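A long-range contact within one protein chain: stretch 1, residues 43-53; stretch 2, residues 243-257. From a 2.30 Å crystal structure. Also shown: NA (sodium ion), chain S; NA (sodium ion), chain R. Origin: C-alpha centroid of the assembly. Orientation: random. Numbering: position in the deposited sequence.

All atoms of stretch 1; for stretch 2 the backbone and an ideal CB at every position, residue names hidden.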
# COMPACT_ATOMS: atom_id res chain seq x y z
N LEU B 43 -8.72 -2.31 -14.05
CA LEU B 43 -7.38 -2.65 -13.56
C LEU B 43 -7.12 -2.07 -12.16
O LEU B 43 -6.58 -2.76 -11.26
CB LEU B 43 -6.32 -2.15 -14.56
CG LEU B 43 -6.38 -2.83 -15.93
CD1 LEU B 43 -5.50 -2.11 -17.00
CD2 LEU B 43 -6.03 -4.30 -15.83
N ILE B 44 -7.51 -0.81 -11.97
CA ILE B 44 -7.39 -0.19 -10.65
C ILE B 44 -8.16 -1.00 -9.62
O ILE B 44 -7.63 -1.34 -8.54
CB ILE B 44 -7.88 1.27 -10.68
CG1 ILE B 44 -7.15 2.07 -11.75
CG2 ILE B 44 -7.70 1.91 -9.32
CD1 ILE B 44 -7.63 3.50 -11.86
N ALA B 45 -9.43 -1.33 -9.92
CA ALA B 45 -10.26 -2.06 -8.96
C ALA B 45 -9.65 -3.41 -8.65
O ALA B 45 -9.71 -3.87 -7.51
CB ALA B 45 -11.68 -2.23 -9.49
N MET B 46 -9.06 -4.06 -9.66
CA MET B 46 -8.41 -5.34 -9.43
C MET B 46 -7.40 -5.25 -8.31
O MET B 46 -7.35 -6.12 -7.43
CB MET B 46 -7.71 -5.81 -10.71
CG MET B 46 -8.63 -6.47 -11.69
SD MET B 46 -7.68 -7.12 -13.06
CE MET B 46 -7.36 -8.79 -12.49
N PHE B 47 -6.59 -4.20 -8.32
CA PHE B 47 -5.59 -4.09 -7.25
C PHE B 47 -6.23 -3.70 -5.92
O PHE B 47 -5.89 -4.27 -4.87
CB PHE B 47 -4.48 -3.12 -7.64
CG PHE B 47 -3.16 -3.49 -7.05
CD1 PHE B 47 -2.84 -3.15 -5.74
CD2 PHE B 47 -2.25 -4.25 -7.79
CE1 PHE B 47 -1.62 -3.52 -5.19
CE2 PHE B 47 -1.04 -4.63 -7.24
CZ PHE B 47 -0.72 -4.27 -5.93
N LEU B 48 -7.18 -2.76 -5.93
CA LEU B 48 -7.71 -2.20 -4.69
C LEU B 48 -8.66 -3.17 -3.97
O LEU B 48 -8.66 -3.24 -2.73
CB LEU B 48 -8.39 -0.86 -4.95
CG LEU B 48 -7.55 0.42 -4.83
CD1 LEU B 48 -6.89 0.57 -3.45
CD2 LEU B 48 -6.49 0.46 -5.92
N GLU B 49 -9.49 -3.92 -4.72
CA GLU B 49 -10.35 -4.94 -4.13
C GLU B 49 -9.51 -5.99 -3.42
O GLU B 49 -9.81 -6.40 -2.28
CB GLU B 49 -11.21 -5.62 -5.21
CG GLU B 49 -12.20 -4.75 -5.97
CD GLU B 49 -13.47 -4.56 -5.16
OE1 GLU B 49 -13.71 -5.39 -4.27
OE2 GLU B 49 -14.20 -3.58 -5.40
N PHE B 50 -8.45 -6.47 -4.09
CA PHE B 50 -7.60 -7.49 -3.50
C PHE B 50 -6.91 -6.95 -2.26
O PHE B 50 -6.82 -7.64 -1.24
CB PHE B 50 -6.59 -8.00 -4.54
CG PHE B 50 -5.50 -8.88 -3.97
CD1 PHE B 50 -5.72 -10.24 -3.76
CD2 PHE B 50 -4.26 -8.35 -3.63
CE1 PHE B 50 -4.71 -11.05 -3.23
CE2 PHE B 50 -3.24 -9.16 -3.10
CZ PHE B 50 -3.46 -10.50 -2.90
N LEU B 51 -6.49 -5.68 -2.30
CA LEU B 51 -5.81 -5.10 -1.15
C LEU B 51 -6.73 -4.97 0.06
O LEU B 51 -6.32 -5.25 1.20
CB LEU B 51 -5.25 -3.73 -1.54
CG LEU B 51 -4.18 -3.13 -0.64
CD1 LEU B 51 -2.92 -3.98 -0.73
CD2 LEU B 51 -3.91 -1.70 -1.07
N GLY B 52 -7.98 -4.52 -0.15
CA GLY B 52 -8.93 -4.46 0.95
C GLY B 52 -9.28 -5.83 1.50
O GLY B 52 -9.36 -6.01 2.71
N ALA B 53 -9.48 -6.81 0.61
CA ALA B 53 -9.75 -8.17 1.05
C ALA B 53 -8.64 -8.70 1.95
O ALA B 53 -8.91 -9.34 2.98
CB ALA B 53 -9.93 -9.08 -0.16
N UNK B 243 -11.84 12.25 -7.60
CA UNK B 243 -12.82 11.19 -7.45
C UNK B 243 -12.32 9.86 -8.00
O UNK B 243 -12.91 8.82 -7.72
CB UNK B 243 -14.12 11.58 -8.15
N UNK B 244 -11.18 9.86 -8.69
CA UNK B 244 -10.51 8.59 -8.97
C UNK B 244 -9.97 7.99 -7.67
O UNK B 244 -10.12 6.79 -7.40
CB UNK B 244 -9.38 8.79 -9.98
N UNK B 245 -9.33 8.83 -6.84
CA UNK B 245 -8.83 8.37 -5.56
C UNK B 245 -9.98 7.85 -4.71
O UNK B 245 -9.89 6.79 -4.07
CB UNK B 245 -8.09 9.49 -4.83
N UNK B 246 -11.07 8.61 -4.70
CA UNK B 246 -12.20 8.22 -3.86
C UNK B 246 -12.87 6.94 -4.40
O UNK B 246 -13.38 6.13 -3.62
CB UNK B 246 -13.22 9.36 -3.78
N UNK B 247 -12.77 6.68 -5.71
CA UNK B 247 -13.23 5.40 -6.23
C UNK B 247 -12.35 4.25 -5.73
O UNK B 247 -12.84 3.15 -5.44
CB UNK B 247 -13.25 5.43 -7.76
N UNK B 248 -11.03 4.49 -5.65
CA UNK B 248 -10.13 3.49 -5.07
C UNK B 248 -10.51 3.20 -3.63
O UNK B 248 -10.47 2.04 -3.18
CB UNK B 248 -8.68 3.96 -5.15
N UNK B 249 -10.81 4.25 -2.88
CA UNK B 249 -11.24 4.11 -1.49
C UNK B 249 -12.46 3.20 -1.40
O UNK B 249 -12.51 2.27 -0.57
CB UNK B 249 -11.55 5.48 -0.88
N UNK B 250 -13.43 3.39 -2.31
CA UNK B 250 -14.60 2.50 -2.28
C UNK B 250 -14.21 1.06 -2.60
O UNK B 250 -14.68 0.13 -1.95
CB UNK B 250 -15.66 2.98 -3.27
N UNK B 251 -13.36 0.87 -3.62
CA UNK B 251 -12.90 -0.47 -4.02
C UNK B 251 -12.26 -1.23 -2.86
O UNK B 251 -12.51 -2.43 -2.67
CB UNK B 251 -11.90 -0.36 -5.17
N UNK B 252 -11.36 -0.55 -2.15
CA UNK B 252 -10.71 -1.12 -0.98
C UNK B 252 -11.75 -1.55 0.05
O UNK B 252 -11.70 -2.67 0.58
CB UNK B 252 -9.73 -0.12 -0.37
N UNK B 253 -12.68 -0.64 0.38
CA UNK B 253 -13.65 -0.95 1.42
C UNK B 253 -14.60 -2.05 0.97
O UNK B 253 -15.05 -2.86 1.78
CB UNK B 253 -14.44 0.30 1.81
N UNK B 254 -14.82 -2.15 -0.34
CA UNK B 254 -15.65 -3.23 -0.86
C UNK B 254 -14.97 -4.58 -0.69
O UNK B 254 -15.61 -5.55 -0.26
CB UNK B 254 -15.97 -2.99 -2.34
N UNK B 255 -13.68 -4.67 -1.07
CA UNK B 255 -12.93 -5.89 -0.80
C UNK B 255 -12.95 -6.26 0.67
O UNK B 255 -13.17 -7.42 1.02
CB UNK B 255 -11.48 -5.73 -1.27
N UNK B 256 -12.80 -5.26 1.54
CA UNK B 256 -12.76 -5.50 2.98
C UNK B 256 -14.08 -6.08 3.51
O UNK B 256 -14.08 -7.04 4.29
CB UNK B 256 -12.43 -4.20 3.71
N UNK B 257 -15.22 -5.54 3.06
CA UNK B 257 -16.50 -6.02 3.59
C UNK B 257 -16.98 -7.28 2.88
O UNK B 257 -17.57 -8.15 3.52
CB UNK B 257 -17.56 -4.93 3.47
NA NA S . -15.19 8.18 -8.18
NA NA R . -20.84 -7.04 2.48

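Both stretches are helical throughout, running 43° from parallel, with axes 6.3 Å apart at their closest. Such proximity demands small residues somewhere.

Position 243 lies beyond the reach of stretch 1, but a sodium ion (chain S) sits near its carbonyl, so an oxygen-bearing side chain would suit. It is Gln243, whose O and OE1 each bind the ion at 2.4 Å. At 244 the CB points sideways, and a long apolar side chain could reach Ile44. Ile244 does so, its CG2 lying 4.4 Å from Ile44 CD1. Positions 245 and 246, out of reach, are unconstrained by stretch 1; they hold Leu245 and Thr246. Position 247 again faces the chain S sodium, favouring a short oxygen ligand: Ser247 OG binds it at 2.4 Å.

At 248 the ideal CB is 3.7 Å from Leu48 CG, with Ile44 nearby. A small or medium apolar side chain would fit, such as alanine, valine or cysteine. Cys248 places SG 3.5 Å from Ile44 CG2. Positions 249 and 250 point away, so stretch 1 does not restrict them; they are Tyr249 and Val250.

The CB of 251 points toward stretch 1, only 3.6 Å from Leu48 CB, so a small side chain, such as alanine or serine, suits the place. Ser251 fits, its OG 3.7 Å from Ala45 CB.

At 252 the CB points sideways, and Gly52 leaves a bare backbone beside it, a surface suited to a flat ring or a broad aliphatic group. Phe252, with chi1 at 180° (t), lays a ring face over Gly52 CA, 3.8 Å from the ring centroid, in a CH-pi contact. Its CE2 also meets Leu51 CG at 4.2 Å.

Position 253 points away, so stretch 1 sets no requirement and many side chains would do; it is Ser253, whose OG donates to Val250 O at 2.9 Å, within its own helix.

The ideal CB at 254 lies 3.6 Å from Glu49 OE2, inviting a short or medium donor such as histidine, asparagine or serine. His254 ND1 donates to Glu49 OE1 at 2.5 Å, nearly linear at 171°, with the carboxylate oxygen at the ring edge.

Position 255 can only be glycine here: an ideal CB would lie 2.1 Å from Glu49 O. Without one, Gly255 CA approaches Glu49 O to 3.5 Å in a CA-H...O contact.

At 256 a CB would sit 3.7 Å from Gly52 O, which a small residue meets comfortably. Ala256 CA comes 3.4 Å from Gly52 O.

Position 257 points away, on the side of the second sodium (chain R), so an oxygen ligand is plausible; Asn257 OD1 binds it at 2.3 Å.

Stretch 2 (243-257) QILTSCYVSFSHGAN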
# COMPACT_ATOMS: atom_id res chain seq x y z
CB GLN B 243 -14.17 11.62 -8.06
CG GLN B 243 -14.31 11.49 -9.56
CD GLN B 243 -15.70 11.03 -9.94
OE1 GLN B 243 -16.07 9.88 -9.70
NE2 GLN B 243 -16.50 11.92 -10.53
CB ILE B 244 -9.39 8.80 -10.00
CG1 ILE B 244 -9.99 9.39 -11.28
CG2 ILE B 244 -8.65 7.47 -10.31
CD1 ILE B 244 -8.95 9.82 -12.31
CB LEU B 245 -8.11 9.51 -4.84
CG LEU B 245 -6.82 10.04 -5.49
CD1 LEU B 245 -6.16 11.09 -4.60
CD2 LEU B 245 -5.85 8.90 -5.77
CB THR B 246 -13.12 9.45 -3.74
OG1 THR B 246 -13.85 9.38 -2.53
CG2 THR B 246 -14.05 9.59 -4.93
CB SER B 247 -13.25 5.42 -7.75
OG SER B 247 -14.51 5.86 -8.22
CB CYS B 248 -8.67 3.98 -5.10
SG CYS B 248 -7.94 4.24 -6.71
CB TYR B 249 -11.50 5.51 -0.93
CG TYR B 249 -11.85 5.63 0.54
CD1 TYR B 249 -11.40 4.71 1.48
CD2 TYR B 249 -12.63 6.69 0.99
CE1 TYR B 249 -11.72 4.84 2.82
CE2 TYR B 249 -12.97 6.83 2.33
CZ TYR B 249 -12.50 5.90 3.24
OH TYR B 249 -12.84 6.05 4.58
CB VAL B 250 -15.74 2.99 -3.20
CG1 VAL B 250 -16.96 2.08 -3.05
CG2 VAL B 250 -16.14 4.40 -2.86
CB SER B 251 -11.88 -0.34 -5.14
OG SER B 251 -12.50 -0.46 -6.40
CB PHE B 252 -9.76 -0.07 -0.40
CG PHE B 252 -9.01 -0.51 0.83
CD1 PHE B 252 -9.58 -0.41 2.10
CD2 PHE B 252 -7.72 -1.01 0.73
CE1 PHE B 252 -8.89 -0.81 3.24
CE2 PHE B 252 -7.01 -1.41 1.87
CZ PHE B 252 -7.60 -1.31 3.12
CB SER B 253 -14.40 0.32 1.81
OG SER B 253 -15.37 0.60 0.82
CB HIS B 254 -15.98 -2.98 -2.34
CG HIS B 254 -16.74 -4.10 -2.93
ND1 HIS B 254 -16.13 -5.15 -3.59
CD2 HIS B 254 -18.06 -4.40 -2.89
CE1 HIS B 254 -17.04 -6.03 -3.95
NE2 HIS B 254 -18.22 -5.61 -3.52
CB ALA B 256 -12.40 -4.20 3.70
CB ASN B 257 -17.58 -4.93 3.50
CG ASN B 257 -18.77 -5.20 4.46
OD1 ASN B 257 -19.76 -5.79 4.06
ND2 ASN B 257 -18.63 -4.80 5.71
O HOH W 1 -20.23 -8.98 3.49
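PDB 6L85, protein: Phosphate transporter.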